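Local coordinates for beta-lactamase-like protein (Koribacter versatilis, PDB 6B9V) that cleaves reactive FAD photoproducts as a diphosphatase of the PhnP family, a metallo-beta-lactamase-like hydrolase that binds two manganese ions and one zinc ion, at residues G86-D89 against V90-L93; L236-E239 against E240-Q244; T208-L212 against D213-S217; A108-K111 against T112-L116. All coordinates share one frame; numbering follows the deposited sequence.

Contact 1 of 4, residues G86-D89 against V90-L93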
loop_
_atom_site.group_PDB
_atom_site.type_symbol
_atom_site.label_atom_id
_atom_site.label_comp_id
_atom_site.label_asym_id
_atom_site.label_seq_id
_atom_site.Cartn_x
_atom_site.Cartn_y
_atom_site.Cartn_z
ATOM N N GLY A 86 -3.730 1.854 -4.586
ATOM C CA GLY A 86 -3.772 0.391 -4.658
ATOM C C GLY A 86 -4.031 -0.225 -6.036
ATOM O O GLY A 86 -4.063 -1.476 -6.223
ATOM N N LEU A 87 -4.212 0.650 -7.023
ATOM C CA LEU A 87 -4.538 0.159 -8.362
ATOM C C LEU A 87 -3.385 -0.712 -8.874
ATOM O O LEU A 87 -3.605 -1.702 -9.577
ATOM C CB LEU A 87 -4.824 1.316 -9.328
ATOM C CG LEU A 87 -5.157 0.881 -10.761
ATOM C CD1 LEU A 87 -6.419 0.019 -10.771
ATOM C CD2 LEU A 87 -5.328 2.094 -11.688
ATOM N N ASP A 88 -2.161 -0.353 -8.497
ATOM C CA ASP A 88 -0.994 -1.162 -8.846
ATOM C C ASP A 88 -1.216 -2.618 -8.418
ATOM O O ASP A 88 -0.897 -3.567 -9.156
ATOM C CB ASP A 88 0.269 -0.583 -8.183
ATOM C CG ASP A 88 1.467 -1.499 -8.312
ATOM O OD1 ASP A 88 1.944 -1.674 -9.449
ATOM O OD2 ASP A 88 1.932 -2.032 -7.278
ATOM N N ASP A 89 -1.803 -2.793 -7.241
ATOM C CA ASP A 89 -1.982 -4.126 -6.673
ATOM C C ASP A 89 -3.209 -4.828 -7.217
ATOM O O ASP A 89 -3.413 -6.005 -6.939
ATOM C CB ASP A 89 -2.035 -4.048 -5.147
ATOM C CG ASP A 89 -0.636 -4.064 -4.539
ATOM O OD1 ASP A 89 0.211 -4.825 -5.058
ATOM O OD2 ASP A 89 -0.376 -3.330 -3.573
ATOM N N VAL A 90 -4.017 -4.120 -8.003
ATOM C CA VAL A 90 -5.065 -4.818 -8.774
ATOM C C VAL A 90 -4.517 -5.708 -9.946
ATOM O O VAL A 90 -5.170 -6.654 -10.387
ATOM C CB VAL A 90 -6.100 -3.791 -9.327
ATOM C CG1 VAL A 90 -7.125 -4.449 -10.244
ATOM C CG2 VAL A 90 -6.809 -3.093 -8.168
ATOM N N ARG A 91 -3.307 -5.432 -10.421
ATOM C CA ARG A 91 -2.776 -6.105 -11.621
ATOM C C ARG A 91 -2.869 -7.653 -11.700
ATOM O O ARG A 91 -3.238 -8.182 -12.751
ATOM C CB ARG A 91 -1.320 -5.660 -11.826
ATOM C CG ARG A 91 -1.214 -4.345 -12.613
ATOM C CD ARG A 91 -0.042 -3.465 -12.173
ATOM N NE ARG A 91 1.200 -4.220 -12.019
ATOM C CZ ARG A 91 2.365 -3.677 -11.685
ATOM N NH1 ARG A 91 2.451 -2.373 -11.476
ATOM N NH2 ARG A 91 3.444 -4.436 -11.561
ATOM N N PRO A 92 -2.587 -8.394 -10.606
ATOM C CA PRO A 92 -2.683 -9.854 -10.779
ATOM C C PRO A 92 -4.115 -10.386 -10.950
ATOM O O PRO A 92 -4.286 -11.547 -11.328
ATOM C CB PRO A 92 -2.075 -10.410 -9.479
ATOM C CG PRO A 92 -1.349 -9.258 -8.853
ATOM C CD PRO A 92 -2.115 -8.042 -9.257
ATOM N N LEU A 93 -5.126 -9.571 -10.666
ATOM C CA LEU A 93 -6.502 -9.992 -10.914
ATOM C C LEU A 93 -6.980 -9.607 -12.312
ATOM O O LEU A 93 -8.098 -9.954 -12.708
ATOM C CB LEU A 93 -7.457 -9.387 -9.871
ATOM C CG LEU A 93 -7.233 -9.874 -8.437
ATOM C CD1 LEU A 93 -8.211 -9.194 -7.480
ATOM C CD2 LEU A 93 -7.329 -11.402 -8.344
#
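Val-90 points its backbone N back at Leu-87 and Gly-86, drawing a short helical turn closed. The bond from Val-90 N to Leu-87 O is 2.9 Å long but distinctly bent, and a second, weak bond joins the same N to Gly-86 O. Three-residue spacing of this kind belongs to 3-10 turns, and the chain does run on as a 3-10 segment at 91-93. With CG1 of Val-90 placed opposite its own backbone N (chi1 174°), the other methyl, CG2, is left beside that N and meets Leu-87 CD1 at 4.1 Å. Arg-91 comes next, its N bonded to Asp-88 O at 3.3 Å and nearly straight (162°). The side chain folds back over this carbonyl, bending at chi2 and chi3, until Arg-91 CD lies 3.1 Å from Asp-88 O. The carboxylate and guanidinium meet obliquely. Asp-88 OD1 and Arg-91 NH1 pair as a salt bridge, but they are modelled too close, so the detail is doubtful; Asp-88 OD1 is also hydrogen-bonded to Tyr-122 OH. Pro-92, having no N-H to offer, sets its CD 3.3 Å from Asp-89 O. The carboxylate of Asp-89 looks elsewhere, to a salt bridge with Arg-39 of the second subunit, whose Met-16 also packs on Asp-89, Arg-91 and Pro-92. The turn thus follows the metal-binding helix 81-84, rests through Asp-89 and Val-90 on helix 59-66, and leads toward helix 96-99, with one flank against the second subunit.

Contact 2 of 4, residues L236-E239 against E240-Q244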
loop_
_atom_site.group_PDB
_atom_site.type_symbol
_atom_site.label_atom_id
_atom_site.label_comp_id
_atom_site.label_asym_id
_atom_site.label_seq_id
_atom_site.Cartn_x
_atom_site.Cartn_y
_atom_site.Cartn_z
ATOM N N LEU A 236 -11.168 9.540 17.193
ATOM C CA LEU A 236 -12.411 8.891 17.613
ATOM C C LEU A 236 -12.206 7.446 18.085
ATOM O O LEU A 236 -12.030 6.543 17.260
ATOM C CB LEU A 236 -13.425 8.910 16.458
ATOM C CG LEU A 236 -13.779 10.270 15.841
ATOM C CD1 LEU A 236 -14.675 10.124 14.609
ATOM C CD2 LEU A 236 -14.461 11.127 16.867
ATOM N N PRO A 237 -12.253 7.217 19.409
ATOM C CA PRO A 237 -12.154 5.862 19.982
ATOM C C PRO A 237 -13.370 5.041 19.580
ATOM O O PRO A 237 -14.481 5.563 19.660
ATOM C CB PRO A 237 -12.136 6.110 21.501
ATOM C CG PRO A 237 -11.867 7.579 21.670
ATOM C CD PRO A 237 -12.431 8.241 20.452
ATOM N N HIS A 238 -13.196 3.790 19.167
ATOM C CA HIS A 238 -14.324 3.087 18.551
ATOM C C HIS A 238 -15.476 2.839 19.532
ATOM O O HIS A 238 -16.597 3.334 19.337
ATOM C CB HIS A 238 -13.870 1.758 17.933
ATOM C CG HIS A 238 -14.965 1.044 17.199
ATOM N ND1 HIS A 238 -15.331 1.372 15.912
ATOM C CD2 HIS A 238 -15.791 0.042 17.587
ATOM C CE1 HIS A 238 -16.344 0.608 15.538
ATOM N NE2 HIS A 238 -16.629 -0.223 16.529
ATOM N N GLU A 239 -15.204 2.098 20.597
ATOM C CA GLU A 239 -16.255 1.639 21.479
ATOM C C GLU A 239 -16.823 2.807 22.281
ATOM O O GLU A 239 -18.035 2.909 22.472
ATOM C CB GLU A 239 -15.737 0.535 22.406
ATOM C CG GLU A 239 -16.822 -0.301 23.082
ATOM C CD GLU A 239 -17.673 -1.095 22.096
ATOM O OE1 GLU A 239 -17.208 -1.374 20.967
ATOM O OE2 GLU A 239 -18.820 -1.434 22.451
ATOM N N GLU A 240 -15.950 3.700 22.731
ATOM C CA GLU A 240 -16.402 4.801 23.565
ATOM C C GLU A 240 -17.320 5.727 22.768
ATOM O O GLU A 240 -18.296 6.239 23.312
ATOM C CB GLU A 240 -15.214 5.585 24.137
ATOM C CG GLU A 240 -15.596 6.412 25.343
ATOM C CD GLU A 240 -14.403 7.025 26.051
ATOM O OE1 GLU A 240 -13.244 6.635 25.755
ATOM O OE2 GLU A 240 -14.635 7.894 26.920
ATOM N N THR A 241 -17.004 5.922 21.487
ATOM C CA THR A 241 -17.826 6.753 20.610
ATOM C C THR A 241 -19.140 6.059 20.317
ATOM O O THR A 241 -20.188 6.689 20.351
ATOM C CB THR A 241 -17.123 7.079 19.271
ATOM O OG1 THR A 241 -15.909 7.790 19.517
ATOM C CG2 THR A 241 -18.013 7.934 18.371
ATOM N N ASN A 242 -19.092 4.761 20.024
ATOM C CA ASN A 242 -20.324 4.053 19.677
ATOM C C ASN A 242 -21.288 3.937 20.850
ATOM O O ASN A 242 -22.507 3.917 20.662
ATOM C CB ASN A 242 -20.017 2.664 19.119
ATOM C CG ASN A 242 -19.721 2.698 17.636
ATOM O OD1 ASN A 242 -19.908 3.724 16.980
ATOM N ND2 ASN A 242 -19.245 1.590 17.102
ATOM N N ARG A 243 -20.744 3.876 22.058
ATOM C CA ARG A 243 -21.585 3.820 23.250
ATOM C C ARG A 243 -22.404 5.104 23.401
ATOM O O ARG A 243 -23.482 5.099 24.004
ATOM C CB ARG A 243 -20.719 3.572 24.496
ATOM C CG ARG A 243 -21.470 3.044 25.715
ATOM C CD ARG A 243 -20.545 2.233 26.633
ATOM N NE ARG A 243 -19.381 2.997 27.078
ATOM C CZ ARG A 243 -18.123 2.702 26.762
ATOM N NH1 ARG A 243 -17.856 1.646 26.002
ATOM N NH2 ARG A 243 -17.128 3.459 27.213
ATOM N N GLN A 244 -21.903 6.200 22.838
ATOM C CA GLN A 244 -22.519 7.508 23.038
ATOM C C GLN A 244 -23.434 7.979 21.888
ATOM O O GLN A 244 -24.186 8.933 22.067
ATOM C CB GLN A 244 -21.437 8.575 23.278
ATOM C CG GLN A 244 -20.875 8.632 24.711
ATOM C CD GLN A 244 -19.347 8.596 24.763
ATOM O OE1 GLN A 244 -18.660 9.286 24.000
ATOM N NE2 GLN A 244 -18.810 7.771 25.654
HETATM O O HOH W 1 -19.194 -0.760 18.855
HETATM O O HOH W 2 -19.532 -1.069 24.917
#
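Thr-241 reaches back one helical turn to Pro-237 and gives its carbonyl two donors. OG1 of Thr-241 lies 2.6 Å from Pro-237 O and close to the carbonyl plane, while Thr-241 N approaches the same oxygen at 3.1 Å from well above that plane. The torsion chi1 of -60° sets OG1 opposite the threonine's own carbonyl carbon, beside its N, which lets one residue hold the oxygen twice; OG1 also touches Pro-237 CD. One residue further on, Asn-242 N bonds to His-238 O at 3.0 Å, and Asn-242 points ND2 at one face of the His-238 ring, its amide plane tipped 70° to it. Although Asn-242 ND2 comes to 3.2 Å from His-238 NE2, the angle is wrong for a hydrogen bond. Pro-237 stands at the N-cap position of helix 238-244, the crossover helix of a beta-alpha-beta unit whose strands are 226-230 and 249-251. Farther round the helix, Glu-239 and Arg-243 cross at about a right angle, with Glu-239 CG at the guanidinium edge, 3.7 Å from Arg-243 NH1. Their charged ends do not touch. One water accepts from Asn-242 ND2 at 2.9 Å and donates to Glu-239 OE1; another donates to Glu-239 OE2 and links it weakly to Arg-243 NH1. In the outer shell, Arg-37 is hydrogen-bonded to His-238 ND1 and His-34 meets the ring edge-to-face, while Asn-242 OD1 accepts from Leu-251 N, fixing the amide against strand 249-251.

Contact 3 of 4, residues T208-L212 against D213-S217. With PO4 (phosphate ion), chain E.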
loop_
_atom_site.group_PDB
_atom_site.type_symbol
_atom_site.label_atom_id
_atom_site.label_comp_id
_atom_site.label_asym_id
_atom_site.label_seq_id
_atom_site.Cartn_x
_atom_site.Cartn_y
_atom_site.Cartn_z
ATOM N N THR A 208 -12.120 19.815 4.706
ATOM C CA THR A 208 -12.601 18.985 3.599
ATOM C C THR A 208 -13.367 17.748 4.039
ATOM O O THR A 208 -13.802 16.961 3.193
ATOM C CB THR A 208 -11.436 18.536 2.667
ATOM O OG1 THR A 208 -10.501 17.755 3.408
ATOM C CG2 THR A 208 -10.717 19.750 2.067
ATOM N N HIS A 209 -13.549 17.579 5.353
ATOM C CA HIS A 209 -14.254 16.406 5.871
ATOM C C HIS A 209 -15.391 16.854 6.793
ATOM O O HIS A 209 -15.584 18.046 7.004
ATOM C CB HIS A 209 -13.278 15.453 6.591
ATOM C CG HIS A 209 -12.355 14.724 5.663
ATOM N ND1 HIS A 209 -12.684 13.514 5.079
ATOM C CD2 HIS A 209 -11.112 15.030 5.197
ATOM C CE1 HIS A 209 -11.696 13.110 4.302
ATOM N NE2 HIS A 209 -10.728 14.007 4.358
ATOM N N SER A 210 -16.167 15.903 7.299
ATOM C CA SER A 210 -17.293 16.215 8.179
ATOM C C SER A 210 -16.964 15.772 9.603
ATOM O O SER A 210 -16.283 14.762 9.781
ATOM C CB SER A 210 -18.572 15.523 7.687
ATOM O OG SER A 210 -19.676 15.881 8.491
ATOM N N THR A 211 -17.446 16.517 10.601
ATOM C CA THR A 211 -17.271 16.139 11.998
ATOM C C THR A 211 -18.306 15.121 12.431
ATOM O O THR A 211 -19.338 14.941 11.776
ATOM C CB THR A 211 -17.383 17.348 12.956
ATOM O OG1 THR A 211 -18.721 17.871 12.917
ATOM C CG2 THR A 211 -16.391 18.429 12.566
ATOM N N LEU A 212 -18.027 14.478 13.554
ATOM C CA LEU A 212 -18.972 13.549 14.166
ATOM C C LEU A 212 -20.332 14.215 14.348
ATOM O O LEU A 212 -21.362 13.646 13.975
ATOM C CB LEU A 212 -18.436 13.054 15.521
ATOM C CG LEU A 212 -19.138 11.849 16.151
ATOM C CD1 LEU A 212 -18.898 10.596 15.311
ATOM C CD2 LEU A 212 -18.645 11.638 17.578
ATOM N N ASP A 213 -20.336 15.425 14.908
ATOM C CA ASP A 213 -21.593 16.100 15.219
ATOM C C ASP A 213 -22.343 16.448 13.936
ATOM O O ASP A 213 -23.571 16.285 13.837
ATOM C CB ASP A 213 -21.335 17.362 16.055
ATOM C CG ASP A 213 -22.615 18.032 16.511
ATOM O OD1 ASP A 213 -23.203 17.566 17.511
ATOM O OD2 ASP A 213 -23.028 19.026 15.873
ATOM N N ASN A 214 -21.597 16.922 12.944
ATOM C CA ASN A 214 -22.207 17.301 11.676
ATOM C C ASN A 214 -22.836 16.109 10.970
ATOM O O ASN A 214 -23.940 16.192 10.414
ATOM C CB ASN A 214 -21.179 17.960 10.756
ATOM C CG ASN A 214 -21.826 18.590 9.535
ATOM O OD1 ASN A 214 -22.693 19.448 9.668
ATOM N ND2 ASN A 214 -21.421 18.158 8.346
ATOM N N SER A 215 -22.132 14.984 11.015
ATOM C CA SER A 215 -22.592 13.793 10.322
ATOM C C SER A 215 -23.743 13.145 11.071
ATOM O O SER A 215 -24.613 12.539 10.459
ATOM C CB SER A 215 -21.431 12.823 10.121
ATOM O OG SER A 215 -20.591 13.343 9.097
ATOM N N VAL A 216 -23.771 13.300 12.390
ATOM C CA VAL A 216 -24.971 12.923 13.138
ATOM C C VAL A 216 -26.188 13.773 12.713
ATOM O O VAL A 216 -27.292 13.236 12.531
ATOM C CB VAL A 216 -24.751 13.036 14.659
ATOM C CG1 VAL A 216 -26.081 12.994 15.398
ATOM C CG2 VAL A 216 -23.818 11.910 15.153
ATOM N N SER A 217 -26.006 15.087 12.550
ATOM C CA SER A 217 -27.113 15.935 12.072
ATOM C C SER A 217 -27.643 15.533 10.692
ATOM O O SER A 217 -28.874 15.474 10.457
ATOM C CB SER A 217 -26.687 17.399 12.027
ATOM O OG SER A 217 -26.622 17.913 13.333
HETATM P P PO4 E . -8.373 12.813 1.934
HETATM O O1 PO4 E . -8.782 11.772 0.885
HETATM O O2 PO4 E . -8.650 12.304 3.323
HETATM O O3 PO4 E . -9.158 14.088 1.733
HETATM O O4 PO4 E . -6.885 13.090 1.823
#
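A helix N-cap joins Thr-211 to Asn-214 at the start of helix 212-222. Thr-211 OG1 sits between its own backbone N and carbonyl carbon (chi1 66°), which directs it at Asn-214 N, 3.0 Å away. The first-turn bond from Ser-215 N to Thr-211 O follows. Just before the cap, Ser-210 OG is gripped from the helix side. Asn-214 ND2 donates to it at 2.9 Å, almost straight (164°) and within the amide plane, and Ser-215 OG, which is also hydrogen-bonded to Asp-199 O, lies 2.8 Å from Ser-210 OG. Upstream, the chain brings His-209 beside the manganese ligands. Its NE2 donates to two phosphate oxygens, with O2 at 2.9 Å from NE2 and the phosphorus in the ring plane. On the ring's other nitrogen, Asp-199 OD2 is bound to ND1 and so helps fix its rotation. The phosphate probably came from the crystallisation liquor, but its place is consistent with a pocket for phosphate-bearing substrates. His-209 touches the metal ligands His-160 and His-231, whereas the helix itself packs through Leu-212, Ser-215 and Val-216 on Phe-229 of strand 226-230.

Contact 4 of 4, residues A108-K111 against T112-L116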
loop_
_atom_site.group_PDB
_atom_site.type_symbol
_atom_site.label_atom_id
_atom_site.label_comp_id
_atom_site.label_asym_id
_atom_site.label_seq_id
_atom_site.Cartn_x
_atom_site.Cartn_y
_atom_site.Cartn_z
ATOM N N ALA A 108 -14.825 6.248 -13.484
ATOM C CA ALA A 108 -14.415 7.455 -12.766
ATOM C C ALA A 108 -14.886 8.706 -13.473
ATOM O O ALA A 108 -15.101 8.694 -14.691
ATOM C CB ALA A 108 -12.883 7.483 -12.599
ATOM N N ASN A 109 -15.061 9.793 -12.723
ATOM C CA ASN A 109 -15.358 11.065 -13.371
ATOM C C ASN A 109 -14.091 11.599 -14.031
ATOM O O ASN A 109 -13.013 11.017 -13.871
ATOM C CB ASN A 109 -15.965 12.087 -12.386
ATOM C CG ASN A 109 -15.035 12.462 -11.242
ATOM O OD1 ASN A 109 -13.825 12.243 -11.292
ATOM N ND2 ASN A 109 -15.608 13.050 -10.197
ATOM N N GLU A 110 -14.213 12.696 -14.771
ATOM C CA GLU A 110 -13.089 13.190 -15.563
ATOM C C GLU A 110 -11.867 13.581 -14.706
ATOM O O GLU A 110 -10.727 13.306 -15.095
ATOM C CB GLU A 110 -13.533 14.376 -16.421
ATOM C CG GLU A 110 -12.509 14.837 -17.451
ATOM C CD GLU A 110 -11.359 15.630 -16.836
ATOM O OE1 GLU A 110 -11.608 16.401 -15.879
ATOM O OE2 GLU A 110 -10.208 15.460 -17.296
ATOM N N LYS A 111 -12.078 14.236 -13.570
ATOM C CA LYS A 111 -10.920 14.658 -12.775
ATOM C C LYS A 111 -10.171 13.440 -12.205
ATOM O O LYS A 111 -8.919 13.390 -12.166
ATOM C CB LYS A 111 -11.342 15.604 -11.647
ATOM C CG LYS A 111 -10.173 16.444 -11.110
ATOM C CD LYS A 111 -10.541 17.215 -9.846
ATOM C CE LYS A 111 -9.390 18.093 -9.366
ATOM N NZ LYS A 111 -8.159 17.313 -9.059
ATOM N N THR A 112 -10.941 12.433 -11.804
ATOM C CA THR A 112 -10.348 11.227 -11.239
ATOM C C THR A 112 -9.614 10.426 -12.334
ATOM O O THR A 112 -8.502 9.924 -12.117
ATOM C CB THR A 112 -11.419 10.380 -10.550
ATOM O OG1 THR A 112 -12.034 11.161 -9.506
ATOM C CG2 THR A 112 -10.815 9.119 -9.958
ATOM N N GLU A 113 -10.239 10.323 -13.504
ATOM C CA GLU A 113 -9.608 9.708 -14.660
ATOM C C GLU A 113 -8.273 10.387 -14.968
ATOM O O GLU A 113 -7.277 9.708 -15.185
ATOM C CB GLU A 113 -10.535 9.785 -15.876
ATOM C CG GLU A 113 -9.885 9.317 -17.160
ATOM C CD GLU A 113 -10.741 9.608 -18.376
ATOM O OE1 GLU A 113 -11.980 9.660 -18.233
ATOM O OE2 GLU A 113 -10.173 9.806 -19.467
ATOM N N ARG A 114 -8.270 11.727 -14.978
ATOM C CA ARG A 114 -7.060 12.516 -15.258
ATOM C C ARG A 114 -5.913 12.144 -14.299
ATOM O O ARG A 114 -4.747 11.910 -14.722
ATOM C CB ARG A 114 -7.374 14.018 -15.153
ATOM C CG ARG A 114 -6.453 14.952 -15.929
ATOM C CD ARG A 114 -6.618 16.417 -15.468
ATOM N NE ARG A 114 -8.021 16.814 -15.323
ATOM C CZ ARG A 114 -8.436 17.931 -14.731
ATOM N NH1 ARG A 114 -7.561 18.787 -14.222
ATOM N NH2 ARG A 114 -9.736 18.197 -14.649
ATOM N N VAL A 115 -6.244 12.088 -13.010
ATOM C CA VAL A 115 -5.235 11.714 -12.017
ATOM C C VAL A 115 -4.755 10.263 -12.186
ATOM O O VAL A 115 -3.549 9.991 -12.131
ATOM C CB VAL A 115 -5.770 11.917 -10.574
ATOM C CG1 VAL A 115 -4.758 11.412 -9.551
ATOM C CG2 VAL A 115 -6.115 13.391 -10.335
ATOM N N LEU A 116 -5.683 9.333 -12.383
ATOM C CA LEU A 116 -5.313 7.924 -12.583
ATOM C C LEU A 116 -4.392 7.706 -13.790
ATOM O O LEU A 116 -3.385 6.985 -13.695
ATOM C CB LEU A 116 -6.559 7.044 -12.749
ATOM C CG LEU A 116 -7.413 6.776 -11.504
ATOM C CD1 LEU A 116 -8.700 6.063 -11.902
ATOM C CD2 LEU A 116 -6.650 5.946 -10.468
#
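Asn-109 OD1 accepts two bonds from Thr-112, one from the backbone and one from the hydroxyl. Thr-112 N lies 2.9 Å from Asn-109 OD1, close to the direction of the side-chain C=O, and Thr-112 OG1 stands 2.8 Å from that oxygen, tilted 32° from the carbonyl plane. This is the N-cap of helix 110-119: the asparagine side chain accepts the N-H of Thr-112 in the first turn. Its amide is brought there by a chi1 of 62°, which folds CG in between the backbone N and carbonyl carbon. On another flank, Arg-114 holds Glu-110 side-on with two nitrogens. NH2 of Arg-114 donates to Glu-110 OE1 at 2.9 Å, practically straight (176°) and in the guanidinium plane; NE of Arg-114 reaches Glu-110 OE2 at 3.2 Å, tilted somewhat from it. Both oxygens use their syn lone pairs, and the two flat groups are nearly coplanar. Over one face of the guanidinium passes Lys-111 CG, 4.0 Å from Arg-114 NH2, toward the rim. Beside the cap, Ala-108 CB meets Thr-112 CG2 at 3.7 Å, and the Thr-112 side chain lies about 4 Å from that of the manganese ligand His-78. Glu-113 pairs with Arg-140 and Lys-117. Ala-108 ends strand 104-108, bonded through its backbone to His-139 and Val-141, and the helix that follows lies with Glu-110 and Glu-113 on strand 136-140, Val-115 and Leu-116 on helix 81-84, and Lys-111, Arg-114 and Val-115 against Tyr-122 of the second subunit.

How the contacts relate
The four short contacts fall into two pairs. Contacts 1 and 4, with centres 17 Å apart, touch where Leu-87 CD2 meets Leu-116 CD2 at 4.3 Å, and both reach the second subunit. Contacts 2 and 3, centres 15 Å apart, touch through Leu-212, whose CD2 lies 3.8 Å from Thr-241 CG2; this pair lies on the opposite side of the chain's centre from contact 1. One member of each pair stands near manganese ligands: the side chains of Ser-210 (contact 3) and Thr-112 (contact 4) are about 12 and 10 Å from a manganese ion. The side chain of Pro-237 in contact 2 is about 10 Å from the zinc ion. Contact 3 includes a histidine bonded to the phosphate.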